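Local atomic coordinates of beta-lactamase (PDB entry 5GWA), a protein that acts as a class A extended-spectrum beta-lactamase, probably hydrolysing the amide of beta-lactam antibiotics to substituted beta-amino acids, and is covalently inhibited by avibactam. Residues K139-K144 with P164-Q169; N131-L136 with V168-K173; V156-W161 with I226-N231; P44-Y49 with E148-A153. All coordinates share one frame; numbering follows the deposited sequence.

Interaction 1. Residues K139-K144 with P164-Q169; sequences KNISIK and PDATVQ. With NA (sodium ion), chain K.
The backbone at N140 passes the first turn of helix 164-175 with its CA 6.0 Å from the CA of A166, just ahead of the short edge strand 141-142. The two segments meet near the neck of the omega loop of the class A beta-lactamase fold, where backbone bonds pair N140 with T163 and S142 with W161. N140 has a left-handed backbone conformation; K139 C=O points at A166, while N140 O is passed from the side. The CB of A166 rests against both, 3.3 Å from K139 O and 3.9 Å from N140 O. I141 covers the same methyl from the strand side. Its CG1 stands beside the backbone N (chi1 -59°) and comes within 3.7 Å of A166 CB, while the rest of the chain runs on toward I133 of helix 126-135. Farther out, one water bridges the segments by donating to K139 O and to Q169 OE1, at 2.8 Å each. D165, on the outer side of the helix start, turns to a sodium ion also bound by E39 O and two waters; D165 OD1 lies 2.7 Å from the metal and is hydrogen-bonded to T163 OG1 as well.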
loop_
_atom_site.group_PDB
_atom_site.type_symbol
_atom_site.label_atom_id
_atom_site.label_comp_id
_atom_site.label_asym_id
_atom_site.label_seq_id
_atom_site.Cartn_x
_atom_site.Cartn_y
_atom_site.Cartn_z
ATOM N N LYS A 139 -10.768 24.799 15.946
ATOM C CA LYS A 139 -9.355 25.105 16.047
ATOM C C LYS A 139 -8.568 23.801 16.242
ATOM O O LYS A 139 -9.164 22.747 16.497
ATOM C CB LYS A 139 -9.082 26.052 17.210
ATOM C CG LYS A 139 -9.765 27.409 17.088
ATOM C CD LYS A 139 -9.199 28.380 18.107
ATOM C CE LYS A 139 -9.545 29.811 17.750
ATOM N NZ LYS A 139 -10.870 30.157 18.317
ATOM N N ASN A 140 -7.252 23.901 16.179
ATOM C CA ASN A 140 -6.351 22.794 16.598
ATOM C C ASN A 140 -6.394 21.616 15.656
ATOM O O ASN A 140 -6.146 20.468 16.073
ATOM C CB ASN A 140 -6.599 22.346 18.021
ATOM C CG ASN A 140 -5.952 23.268 19.032
ATOM O OD1 ASN A 140 -5.005 23.995 18.707
ATOM N ND2 ASN A 140 -6.537 23.355 20.182
ATOM N N ILE A 141 -6.547 21.912 14.372
ATOM C CA ILE A 141 -6.317 20.946 13.308
ATOM C C ILE A 141 -5.384 21.582 12.287
ATOM O O ILE A 141 -5.644 22.714 11.837
ATOM C CB ILE A 141 -7.633 20.521 12.616
ATOM C CG1 ILE A 141 -8.597 19.902 13.637
ATOM C CG2 ILE A 141 -7.362 19.511 11.495
ATOM C CD1 ILE A 141 -9.975 19.564 13.141
ATOM N N SER A 142 -4.375 20.831 11.861
ATOM C CA SER A 142 -3.394 21.302 10.886
ATOM C C SER A 142 -3.349 20.337 9.720
ATOM O O SER A 142 -3.015 19.164 9.903
ATOM C CB SER A 142 -2.022 21.425 11.525
ATOM O OG SER A 142 -1.023 21.718 10.560
ATOM N N ILE A 143 -3.656 20.832 8.525
ATOM C CA ILE A 143 -3.592 20.020 7.303
ATOM C C ILE A 143 -2.574 20.661 6.370
ATOM O O ILE A 143 -2.822 21.758 5.810
ATOM C CB ILE A 143 -4.982 19.838 6.671
ATOM C CG1 ILE A 143 -5.901 19.075 7.645
ATOM C CG2 ILE A 143 -4.915 19.178 5.293
ATOM C CD1 ILE A 143 -7.373 19.108 7.331
ATOM N N LYS A 144 -1.482 19.931 6.146
ATOM C CA LYS A 144 -0.309 20.480 5.481
ATOM C C LYS A 144 0.239 19.616 4.348
ATOM O O LYS A 144 1.048 20.091 3.570
ATOM C CB LYS A 144 0.761 20.734 6.507
ATOM C CG LYS A 144 0.373 21.783 7.539
ATOM C CD LYS A 144 0.256 23.177 6.986
ATOM C CE LYS A 144 -0.451 24.074 8.005
ATOM N NZ LYS A 144 -0.401 25.502 7.589
ATOM N N PRO A 164 -7.366 15.722 20.068
ATOM C CA PRO A 164 -8.488 14.764 19.927
ATOM C C PRO A 164 -9.855 15.417 20.101
ATOM O O PRO A 164 -10.840 14.977 19.497
ATOM C CB PRO A 164 -8.245 13.724 21.003
ATOM C CG PRO A 164 -6.928 14.030 21.620
ATOM C CD PRO A 164 -6.468 15.396 21.177
ATOM N N ASP A 165 -9.941 16.426 20.967
ATOM C CA ASP A 165 -11.174 17.163 21.151
ATOM C C ASP A 165 -11.572 17.957 19.922
ATOM O O ASP A 165 -12.746 17.954 19.576
ATOM C CB ASP A 165 -11.163 18.007 22.432
ATOM C CG ASP A 165 -10.002 18.967 22.515
ATOM O OD1 ASP A 165 -8.853 18.636 22.180
ATOM O OD2 ASP A 165 -10.231 20.107 22.975
ATOM N N ALA A 166 -10.603 18.458 19.158
ATOM C CA ALA A 166 -10.950 19.078 17.870
ATOM C C ALA A 166 -11.706 18.057 17.012
ATOM O O ALA A 166 -12.691 18.386 16.330
ATOM C CB ALA A 166 -9.733 19.573 17.149
ATOM N N THR A 167 -11.181 16.842 16.947
ATOM C CA THR A 167 -11.786 15.857 16.092
ATOM C C THR A 167 -13.236 15.611 16.435
ATOM O O THR A 167 -14.086 15.576 15.540
ATOM C CB THR A 167 -11.019 14.534 16.154
ATOM O OG1 THR A 167 -9.620 14.770 15.941
ATOM C CG2 THR A 167 -11.555 13.568 15.147
ATOM N N VAL A 168 -13.538 15.386 17.711
ATOM C CA VAL A 168 -14.915 15.086 18.065
ATOM C C VAL A 168 -15.830 16.330 17.943
ATOM O O VAL A 168 -17.000 16.172 17.597
ATOM C CB VAL A 168 -15.089 14.405 19.421
ATOM C CG1 VAL A 168 -14.457 13.030 19.446
ATOM C CG2 VAL A 168 -14.590 15.291 20.563
ATOM N N GLN A 169 -15.305 17.530 18.154
ATOM C CA GLN A 169 -16.055 18.762 17.835
ATOM C C GLN A 169 -16.472 18.770 16.380
ATOM O O GLN A 169 -17.640 19.050 16.050
ATOM C CB GLN A 169 -15.235 19.991 18.177
ATOM C CG GLN A 169 -15.047 20.179 19.676
ATOM C CD GLN A 169 -13.852 21.046 20.016
ATOM O OE1 GLN A 169 -13.399 21.853 19.199
ATOM N NE2 GLN A 169 -13.364 20.921 21.245
HETATM NA NA NA K . -7.002 20.304 23.305
HETATM O O HOH W 1 -10.678 22.486 18.822
HETATM O O HOH W 2 -7.710 21.660 25.574
HETATM O O HOH W 3 -5.488 22.533 23.308
#

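Interaction 2. Residues N131-L136 with V168-K173; sequences NFISKL and VQLLKK
With CG set opposite the backbone N (chi1 -178°) and chi2 at 69°, L170 spreads its two methyls toward different partners on segment 131-136. CD1 meets the CD1 of L136 at 3.8 Å, and CD2 faces the CD1 of I133 at 4.1 Å. I133 reaches this point because CG1 lies beside its own backbone N and the chain bends again at CG1, carrying CD1 toward the neighbouring helix; the two side chains cross at about a right angle. L136 and L170 cross obliquely instead. This is helix-to-helix packing within the helical domain: the C-terminal part of helix 126-135, with L136 nearby, lies against the middle of helix 164-175. H52 of helix 49-63 covers L170, and I179 covers L136. One turn after L170, K173 borders the leucine pair. Its chain runs straight as far as CE and turns at the last torsion (chi4 -88°), which brings NZ to L136 O at 3.3 Å in a weak hydrogen bond. CE is almost as near to that oxygen, at 3.4 Å, so the carbonyl is met by the side of the lysine chain as well as by its end. Methyl packing therefore carries the contact, and the ammonium adds a polar closure at its border, probably aided electrostatically by the carbonyl-rich end of helix 126-135.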
loop_
_atom_site.group_PDB
_atom_site.type_symbol
_atom_site.label_atom_id
_atom_site.label_comp_id
_atom_site.label_asym_id
_atom_site.label_seq_id
_atom_site.Cartn_x
_atom_site.Cartn_y
_atom_site.Cartn_z
ATOM N N ASN A 131 -7.964 25.479 5.584
ATOM C CA ASN A 131 -8.788 26.674 5.810
ATOM C C ASN A 131 -10.270 26.355 5.971
ATOM O O ASN A 131 -10.953 26.948 6.799
ATOM C CB ASN A 131 -8.594 27.658 4.660
ATOM C CG ASN A 131 -7.235 28.301 4.679
ATOM O OD1 ASN A 131 -6.576 28.328 5.705
ATOM N ND2 ASN A 131 -6.864 28.948 3.571
ATOM N N PHE A 132 -10.777 25.462 5.145
ATOM C CA PHE A 132 -12.168 25.070 5.191
ATOM C C PHE A 132 -12.521 24.610 6.589
ATOM O O PHE A 132 -13.552 24.962 7.160
ATOM C CB PHE A 132 -12.446 23.974 4.159
ATOM C CG PHE A 132 -13.808 23.388 4.257
ATOM C CD1 PHE A 132 -14.904 24.073 3.792
ATOM C CD2 PHE A 132 -14.018 22.221 4.977
ATOM C CE1 PHE A 132 -16.172 23.576 3.969
ATOM C CE2 PHE A 132 -15.266 21.658 5.041
ATOM C CZ PHE A 132 -16.348 22.330 4.542
ATOM N N ILE A 133 -11.683 23.730 7.119
ATOM C CA ILE A 133 -11.926 23.193 8.439
ATOM C C ILE A 133 -11.859 24.290 9.496
ATOM O O ILE A 133 -12.764 24.381 10.344
ATOM C CB ILE A 133 -10.905 22.078 8.765
ATOM C CG1 ILE A 133 -11.138 20.870 7.843
ATOM C CG2 ILE A 133 -11.035 21.634 10.227
ATOM C CD1 ILE A 133 -12.492 20.213 7.896
ATOM N N SER A 134 -10.808 25.101 9.454
ATOM C CA SER A 134 -10.652 26.210 10.381
ATOM C C SER A 134 -11.907 27.090 10.385
ATOM O O SER A 134 -12.387 27.525 11.456
ATOM C CB SER A 134 -9.437 27.056 10.028
ATOM O OG SER A 134 -9.342 28.135 10.948
ATOM N N LYS A 135 -12.464 27.317 9.206
ATOM C CA LYS A 135 -13.618 28.235 9.099
ATOM C C LYS A 135 -14.950 27.652 9.529
ATOM O O LYS A 135 -15.922 28.398 9.764
ATOM C CB LYS A 135 -13.725 28.774 7.681
ATOM C CG LYS A 135 -12.548 29.631 7.290
ATOM C CD LYS A 135 -12.780 31.074 7.728
ATOM C CE LYS A 135 -11.567 31.936 7.445
ATOM N NZ LYS A 135 -11.807 33.334 7.910
ATOM N N LEU A 136 -14.970 26.352 9.805
ATOM C CA LEU A 136 -16.120 25.749 10.464
ATOM C C LEU A 136 -16.182 26.126 11.955
ATOM O O LEU A 136 -17.160 25.787 12.632
ATOM C CB LEU A 136 -16.094 24.227 10.287
ATOM C CG LEU A 136 -16.238 23.729 8.850
ATOM C CD1 LEU A 136 -16.113 22.212 8.802
ATOM C CD2 LEU A 136 -17.546 24.153 8.207
ATOM N N VAL A 168 -13.538 15.386 17.711
ATOM C CA VAL A 168 -14.915 15.086 18.065
ATOM C C VAL A 168 -15.830 16.330 17.943
ATOM O O VAL A 168 -17.000 16.172 17.597
ATOM C CB VAL A 168 -15.089 14.405 19.421
ATOM C CG1 VAL A 168 -14.457 13.030 19.446
ATOM C CG2 VAL A 168 -14.590 15.291 20.563
ATOM N N GLN A 169 -15.305 17.530 18.154
ATOM C CA GLN A 169 -16.055 18.762 17.835
ATOM C C GLN A 169 -16.472 18.770 16.380
ATOM O O GLN A 169 -17.640 19.050 16.050
ATOM C CB GLN A 169 -15.235 19.991 18.177
ATOM C CG GLN A 169 -15.047 20.179 19.676
ATOM C CD GLN A 169 -13.852 21.046 20.016
ATOM O OE1 GLN A 169 -13.399 21.853 19.199
ATOM N NE2 GLN A 169 -13.364 20.921 21.245
ATOM N N LEU A 170 -15.516 18.457 15.510
ATOM C CA LEU A 170 -15.817 18.388 14.090
ATOM C C LEU A 170 -16.801 17.292 13.763
ATOM O O LEU A 170 -17.677 17.459 12.874
ATOM C CB LEU A 170 -14.520 18.254 13.295
ATOM C CG LEU A 170 -14.627 18.215 11.770
ATOM C CD1 LEU A 170 -15.067 19.596 11.284
ATOM C CD2 LEU A 170 -13.301 17.853 11.095
ATOM N N LEU A 171 -16.600 16.094 14.324
ATOM C CA LEU A 171 -17.519 14.984 14.076
ATOM C C LEU A 171 -18.950 15.304 14.495
ATOM O O LEU A 171 -19.897 14.878 13.835
ATOM C CB LEU A 171 -17.052 13.719 14.794
ATOM C CG LEU A 171 -15.825 13.052 14.191
ATOM C CD1 LEU A 171 -15.197 12.130 15.199
ATOM C CD2 LEU A 171 -16.121 12.290 12.909
ATOM N N LYS A 172 -19.105 16.060 15.580
ATOM C CA LYS A 172 -20.430 16.446 16.059
ATOM C C LYS A 172 -21.117 17.486 15.162
ATOM O O LYS A 172 -22.285 17.278 14.794
ATOM C CB LYS A 172 -20.329 16.946 17.500
ATOM C CG LYS A 172 -21.640 17.427 18.089
ATOM C CD LYS A 172 -21.486 17.690 19.568
ATOM C CE LYS A 172 -22.786 18.134 20.209
ATOM N NZ LYS A 172 -22.753 17.968 21.687
ATOM N N LYS A 173 -20.363 18.473 14.689
ATOM C CA LYS A 173 -20.854 19.450 13.693
ATOM C C LYS A 173 -21.330 18.688 12.473
ATOM O O LYS A 173 -22.421 18.901 11.931
ATOM C CB LYS A 173 -19.751 20.417 13.297
ATOM C CG LYS A 173 -19.377 21.408 14.387
ATOM C CD LYS A 173 -18.474 22.502 13.844
ATOM C CE LYS A 173 -18.053 23.464 14.935
ATOM N NZ LYS A 173 -19.081 24.542 15.044
#

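Interaction 3. Residues V156-W161 with I226-N231; sequences VQYTNW and ITAATN. With NA (sodium ion), chain X; NA (sodium ion), chain B.
A buried van der Waals contact centred on one methyl group joins the end of the omega loop to the start of strand 227-237, which runs beside strand 212-218 with K215 and T216 of the inhibitor pocket. The methyl is that of A228, whose CB points at the loop and is touched by two side-chain oxygens, Q157 OE1 at 3.3 Å and Y158 OH at 3.4 Å. Q157 takes the first torsion in which CG sits between the backbone N and the carbonyl carbon (chi1 64°); from there the chain extends straight to the strand. Y158 comes in alongside it, its ring oblique to the methyl and CZ 3.9 Å from A228 CB. The loop behind them is tightened by T159, which gives both its N and its OG1 to V156 O; the hydroxyl bond, at 2.7 Å, lies in the carbonyl plane. The polar ends at the methyl bond elsewhere: Q157 OE1 has its hydrogen-bond partner in Q46, Q157 NE2 is bonded to W154 O, and Y158 OH to D252 OD1. These bonds fix the amide and the phenol, so that A228 is gripped by shape while both oxygens keep their own partners.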
loop_
_atom_site.group_PDB
_atom_site.type_symbol
_atom_site.label_atom_id
_atom_site.label_comp_id
_atom_site.label_asym_id
_atom_site.label_seq_id
_atom_site.Cartn_x
_atom_site.Cartn_y
_atom_site.Cartn_z
ATOM N N VAL A 156 7.121 14.068 8.116
ATOM C CA VAL A 156 6.100 14.887 7.464
ATOM C C VAL A 156 4.694 14.610 8.027
ATOM O O VAL A 156 3.858 15.516 8.149
ATOM C CB VAL A 156 6.105 14.690 5.945
ATOM C CG1 VAL A 156 4.985 15.489 5.303
ATOM C CG2 VAL A 156 7.460 15.083 5.349
ATOM N N GLN A 157 4.461 13.383 8.462
ATOM C CA GLN A 157 3.172 13.032 9.093
ATOM C C GLN A 157 2.807 13.883 10.312
ATOM O O GLN A 157 1.649 14.081 10.597
ATOM C CB GLN A 157 3.107 11.546 9.485
ATOM C CG GLN A 157 4.120 11.129 10.544
ATOM C CD GLN A 157 4.227 9.632 10.666
ATOM O OE1 GLN A 157 3.249 8.957 11.015
ATOM N NE2 GLN A 157 5.451 9.131 10.592
ATOM N N TYR A 158 3.805 14.352 11.068
ATOM C CA TYR A 158 3.518 15.125 12.245
ATOM C C TYR A 158 3.008 16.539 11.884
ATOM O O TYR A 158 2.448 17.229 12.747
ATOM C CB TYR A 158 4.736 15.183 13.200
ATOM C CG TYR A 158 5.113 13.842 13.798
ATOM C CD1 TYR A 158 4.557 13.415 14.989
ATOM C CD2 TYR A 158 6.041 13.032 13.169
ATOM C CE1 TYR A 158 4.916 12.185 15.554
ATOM C CE2 TYR A 158 6.398 11.815 13.702
ATOM C CZ TYR A 158 5.812 11.394 14.886
ATOM O OH TYR A 158 6.205 10.195 15.421
ATOM N N THR A 159 3.189 16.968 10.628
ATOM C CA THR A 159 2.638 18.254 10.220
ATOM C C THR A 159 1.142 18.223 10.004
ATOM O O THR A 159 0.488 19.271 9.945
ATOM C CB THR A 159 3.328 18.846 8.977
ATOM O OG1 THR A 159 3.029 18.074 7.806
ATOM C CG2 THR A 159 4.816 18.890 9.171
ATOM N N ASN A 160 0.602 17.022 9.821
ATOM C CA ASN A 160 -0.833 16.807 9.749
ATOM C C ASN A 160 -1.328 16.348 11.121
ATOM O O ASN A 160 -1.446 15.152 11.389
ATOM C CB ASN A 160 -1.176 15.728 8.738
ATOM C CG ASN A 160 -0.974 16.158 7.316
ATOM O OD1 ASN A 160 -1.233 17.297 6.948
ATOM N ND2 ASN A 160 -0.588 15.236 6.489
ATOM N N TRP A 161 -1.553 17.304 12.011
ATOM C CA TRP A 161 -1.807 16.989 13.413
ATOM C C TRP A 161 -3.148 17.486 13.883
ATOM O O TRP A 161 -3.773 18.357 13.246
ATOM C CB TRP A 161 -0.703 17.571 14.315
ATOM C CG TRP A 161 -0.522 19.089 14.219
ATOM C CD1 TRP A 161 0.499 19.747 13.595
ATOM C CD2 TRP A 161 -1.281 20.096 14.906
ATOM N NE1 TRP A 161 0.334 21.115 13.736
ATOM C CE2 TRP A 161 -0.725 21.349 14.568
ATOM C CE3 TRP A 161 -2.372 20.064 15.768
ATOM C CZ2 TRP A 161 -1.273 22.553 15.020
ATOM C CZ3 TRP A 161 -2.887 21.270 16.232
ATOM C CH2 TRP A 161 -2.323 22.485 15.855
ATOM N N ILE A 226 9.292 2.428 16.825
ATOM C CA ILE A 226 8.173 3.330 17.154
ATOM C C ILE A 226 7.154 3.399 16.008
ATOM O O ILE A 226 7.502 3.719 14.886
ATOM C CB ILE A 226 8.703 4.745 17.414
ATOM C CG1 ILE A 226 9.772 4.692 18.502
ATOM C CG2 ILE A 226 7.582 5.696 17.809
ATOM C CD1 ILE A 226 9.224 4.248 19.836
ATOM N N THR A 227 5.897 3.122 16.334
ATOM C CA THR A 227 4.796 3.346 15.423
ATOM C C THR A 227 4.138 4.716 15.764
ATOM O O THR A 227 3.466 4.864 16.785
ATOM C CB THR A 227 3.801 2.213 15.525
ATOM O OG1 THR A 227 4.485 0.948 15.281
ATOM C CG2 THR A 227 2.743 2.375 14.481
ATOM N N ALA A 228 4.315 5.663 14.854
ATOM C CA ALA A 228 3.873 7.035 15.098
ATOM C C ALA A 228 2.383 7.160 15.381
ATOM O O ALA A 228 1.983 7.989 16.179
ATOM C CB ALA A 228 4.235 7.921 13.939
ATOM N N ALA A 229 1.564 6.427 14.623
ATOM C CA ALA A 229 0.109 6.604 14.665
ATOM C C ALA A 229 -0.657 5.304 14.446
ATOM O O ALA A 229 -0.379 4.568 13.508
ATOM C CB ALA A 229 -0.329 7.632 13.645
ATOM N N THR A 230 -1.589 5.036 15.349
ATOM C CA THR A 230 -2.617 4.007 15.154
ATOM C C THR A 230 -3.905 4.622 15.712
ATOM O O THR A 230 -4.080 4.806 16.918
ATOM C CB THR A 230 -2.278 2.718 15.932
ATOM O OG1 THR A 230 -0.955 2.305 15.612
ATOM C CG2 THR A 230 -3.231 1.593 15.582
ATOM N N ASN A 231 -4.815 4.995 14.795
ATOM C CA ASN A 231 -5.909 5.880 15.124
ATOM C C ASN A 231 -7.243 5.304 14.633
ATOM O O ASN A 231 -7.273 4.588 13.626
ATOM C CB ASN A 231 -5.740 7.222 14.386
ATOM C CG ASN A 231 -4.363 7.866 14.594
ATOM O OD1 ASN A 231 -3.753 7.759 15.680
ATOM N ND2 ASN A 231 -4.003 8.750 13.650
HETATM NA NA NA X . -0.122 1.783 12.717
HETATM NA NA NA B . 5.659 -0.221 17.481
HETATM O O HOH W 4 6.402 -2.529 16.496
#

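Interaction 4. Residues P44-Y49 with E148-A153; sequences PMQSTY and EEMHKA. With NA (sodium ion), chain Q; NXL ((2S,5R)-1-formyl-5-[(sulfooxy)amino]piperidine-2-carboxamide), chain C.
Q46 NE2 is held by two acceptors, Q157 OE1 and a water 2.9 Å away that is itself a ligand of a sodium ion. M150 O binds the same ion at 2.7 Å, and A153 O and W154 O bind it as well, so the metal links Q46 through the water to the end of helix 147-151. The apolar part of the contact is the M150 side chain. A bend at its last torsion (chi3 -75°) sets CE 3.5 Å from Y49 OH and 3.8 Å from Q46 OE1, and the methyl meets the Y49 ring obliquely. Y49 OH itself is hydrogen-bonded to A145 O. Beside this packing lies the active site: S47 OG is joined covalently to CAN of avibactam at 1.4 Å, and S47 N gives a weak hydrogen bond to OAC of avibactam, as expected for one donor of the oxyanion hole. S47 OG is also hydrogen-bonded to K50 NZ, in keeping with an SxxK motif. H151 presents its ring edge, with CE1 3.4 Å from the avibactam carboxamide O. Segment 44-49 thus spans from strand 43-44 to the start of helix 49-63, with helix 147-151 across from it, the Y49 ring meeting F120 of helix 113-123, and P44 and Q46 resting on A229 of strand 227-237.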
loop_
_atom_site.group_PDB
_atom_site.type_symbol
_atom_site.label_atom_id
_atom_site.label_comp_id
_atom_site.label_asym_id
_atom_site.label_seq_id
_atom_site.Cartn_x
_atom_site.Cartn_y
_atom_site.Cartn_z
ATOM N N PRO A 44 -0.469 12.880 15.249
ATOM C CA PRO A 44 -0.473 12.762 13.817
ATOM C C PRO A 44 -1.730 12.049 13.341
ATOM O O PRO A 44 -2.100 11.004 13.885
ATOM C CB PRO A 44 0.796 11.962 13.533
ATOM C CG PRO A 44 1.040 11.191 14.784
ATOM C CD PRO A 44 0.578 12.073 15.893
ATOM N N MET A 45 -2.401 12.658 12.382
ATOM C CA MET A 45 -3.715 12.163 11.944
ATOM C C MET A 45 -3.634 10.911 11.044
ATOM O O MET A 45 -4.582 10.095 11.034
ATOM C CB MET A 45 -4.486 13.261 11.213
ATOM C CG MET A 45 -4.980 14.332 12.128
ATOM S SD MET A 45 -6.107 15.478 11.337
ATOM C CE MET A 45 -4.982 16.494 10.403
ATOM N N GLN A 46 -2.582 10.825 10.225
ATOM C CA GLN A 46 -2.466 9.905 9.081
ATOM C C GLN A 46 -3.797 9.895 8.341
ATOM O O GLN A 46 -4.359 10.976 8.120
ATOM C CB GLN A 46 -2.051 8.540 9.548
ATOM C CG GLN A 46 -0.578 8.401 9.808
ATOM C CD GLN A 46 0.247 8.428 8.545
ATOM O OE1 GLN A 46 -0.275 8.496 7.435
ATOM N NE2 GLN A 46 1.587 8.430 8.715
ATOM N N SER A 47 -4.357 8.734 8.057
ATOM C CA SER A 47 -5.479 8.665 7.122
ATOM C C SER A 47 -6.777 9.228 7.684
ATOM O O SER A 47 -7.710 9.442 6.899
ATOM C CB SER A 47 -5.767 7.245 6.644
ATOM O OG SER A 47 -4.767 6.736 5.756
ATOM N N THR A 48 -6.837 9.560 8.979
ATOM C CA THR A 48 -8.059 10.111 9.531
ATOM C C THR A 48 -8.397 11.462 8.905
ATOM O O THR A 48 -9.565 11.785 8.799
ATOM C CB THR A 48 -8.063 10.238 11.067
ATOM O OG1 THR A 48 -7.063 11.169 11.471
ATOM C CG2 THR A 48 -7.835 8.859 11.719
ATOM N N TYR A 49 -7.411 12.140 8.326
ATOM C CA TYR A 49 -7.702 13.410 7.693
ATOM C C TYR A 49 -8.427 13.317 6.388
ATOM O O TYR A 49 -8.856 14.355 5.836
ATOM C CB TYR A 49 -6.488 14.318 7.650
ATOM C CG TYR A 49 -5.527 14.144 6.482
ATOM C CD1 TYR A 49 -5.390 12.926 5.811
ATOM C CD2 TYR A 49 -4.643 15.181 6.141
ATOM C CE1 TYR A 49 -4.457 12.779 4.789
ATOM C CE2 TYR A 49 -3.732 15.043 5.103
ATOM C CZ TYR A 49 -3.606 13.817 4.460
ATOM O OH TYR A 49 -2.657 13.654 3.448
ATOM N N GLU A 148 1.303 11.563 -0.713
ATOM C CA GLU A 148 2.605 11.441 -1.397
ATOM C C GLU A 148 3.688 12.164 -0.614
ATOM O O GLU A 148 4.762 11.610 -0.376
ATOM C CB GLU A 148 2.487 11.989 -2.784
ATOM C CG GLU A 148 3.799 12.109 -3.541
ATOM C CD GLU A 148 3.600 12.647 -4.950
ATOM O OE1 GLU A 148 2.516 13.198 -5.243
ATOM O OE2 GLU A 148 4.558 12.582 -5.755
ATOM N N GLU A 149 3.348 13.351 -0.117
ATOM C CA GLU A 149 4.291 14.120 0.669
ATOM C C GLU A 149 4.657 13.432 1.990
ATOM O O GLU A 149 5.822 13.418 2.414
ATOM C CB GLU A 149 3.736 15.531 0.901
ATOM C CG GLU A 149 3.729 16.395 -0.330
ATOM C CD GLU A 149 3.096 17.752 -0.130
ATOM O OE1 GLU A 149 2.096 17.877 0.612
ATOM O OE2 GLU A 149 3.443 18.676 -0.900
ATOM N N MET A 150 3.697 12.772 2.635
ATOM C CA MET A 150 3.972 12.064 3.873
ATOM C C MET A 150 4.896 10.859 3.650
ATOM O O MET A 150 5.617 10.440 4.541
ATOM C CB MET A 150 2.659 11.603 4.542
ATOM C CG MET A 150 1.944 12.729 5.263
ATOM S SD MET A 150 0.721 12.106 6.424
ATOM C CE MET A 150 -0.527 11.608 5.272
ATOM N N HIS A 151 4.732 10.205 2.518
ATOM C CA HIS A 151 5.512 8.986 2.233
ATOM C C HIS A 151 6.961 9.321 1.877
ATOM O O HIS A 151 7.796 8.412 1.794
ATOM C CB HIS A 151 4.854 8.192 1.091
ATOM C CG HIS A 151 3.646 7.426 1.515
ATOM N ND1 HIS A 151 2.473 8.032 1.929
ATOM C CD2 HIS A 151 3.423 6.089 1.585
ATOM C CE1 HIS A 151 1.590 7.103 2.253
ATOM N NE2 HIS A 151 2.150 5.914 2.066
ATOM N N LYS A 152 7.281 10.600 1.669
ATOM C CA LYS A 152 8.660 10.966 1.294
ATOM C C LYS A 152 9.603 11.016 2.476
ATOM O O LYS A 152 10.834 10.932 2.292
ATOM C CB LYS A 152 8.697 12.296 0.572
ATOM C CG LYS A 152 8.344 12.164 -0.895
ATOM C CD LYS A 152 8.607 13.433 -1.634
ATOM C CE LYS A 152 8.623 13.188 -3.131
ATOM N NZ LYS A 152 7.388 12.530 -3.609
ATOM N N ALA A 153 9.061 11.189 3.678
ATOM C CA ALA A 153 9.888 11.344 4.857
ATOM C C ALA A 153 9.124 11.166 6.159
ATOM O O ALA A 153 8.022 11.681 6.338
ATOM C CB ALA A 153 10.571 12.704 4.828
HETATM NA NA NA Q . 5.513 10.890 7.238
HETATM O OAC NXL C . -3.496 6.188 7.565
HETATM C CAN NXL C . -3.782 5.945 6.397
HETATM N N NXL C . -3.142 5.172 5.641
HETATM C CAJ NXL C . -3.704 4.699 4.394
HETATM C CA NXL C . -1.881 4.604 6.098
HETATM C C NXL C . -0.674 5.030 5.335
HETATM O O NXL C . -0.760 5.687 4.314
HETATM N NAA NXL C . 0.479 4.519 5.777
HETATM C CB NXL C . -1.996 3.101 6.092
HETATM C CAH NXL C . -2.589 2.554 4.816
HETATM C CAO NXL C . -3.924 3.208 4.484
HETATM N NAK NXL C . -5.062 2.887 5.370
HETATM O OAL NXL C . -4.765 2.475 6.585
HETATM S SAR NXL C . -5.871 2.673 7.627
HETATM O OAD NXL C . -6.518 1.400 7.675
HETATM O OAE NXL C . -5.458 2.901 8.968
HETATM O OAG NXL C . -6.569 4.083 7.189
HETATM O O HOH W 5 4.130 8.503 7.227
#

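Overall arrangement
Interactions 1 and 2 share helix 164-175 and touch each other, I141 CD1 packing on I133 CG2; both are partly buried and lie within the helical domain, combining apolar packing with a water bridge or a weak lysine bond at the border. Interactions 3 and 4 are the more buried pair, their centres about 7 Å apart, and are joined through Q157, Q46 and N160. In both, a methyl touches a tyrosine hydroxyl that is hydrogen-bonded elsewhere. Interaction 4 alone reaches the inhibitor, whereas interaction 3 ties the omega loop to the five-stranded sheet. Strands 141-142, 161-162 and 43-44 form one small sheet that connects interactions 1, 3 and 4, while interaction 2 touches neither 3 nor 4.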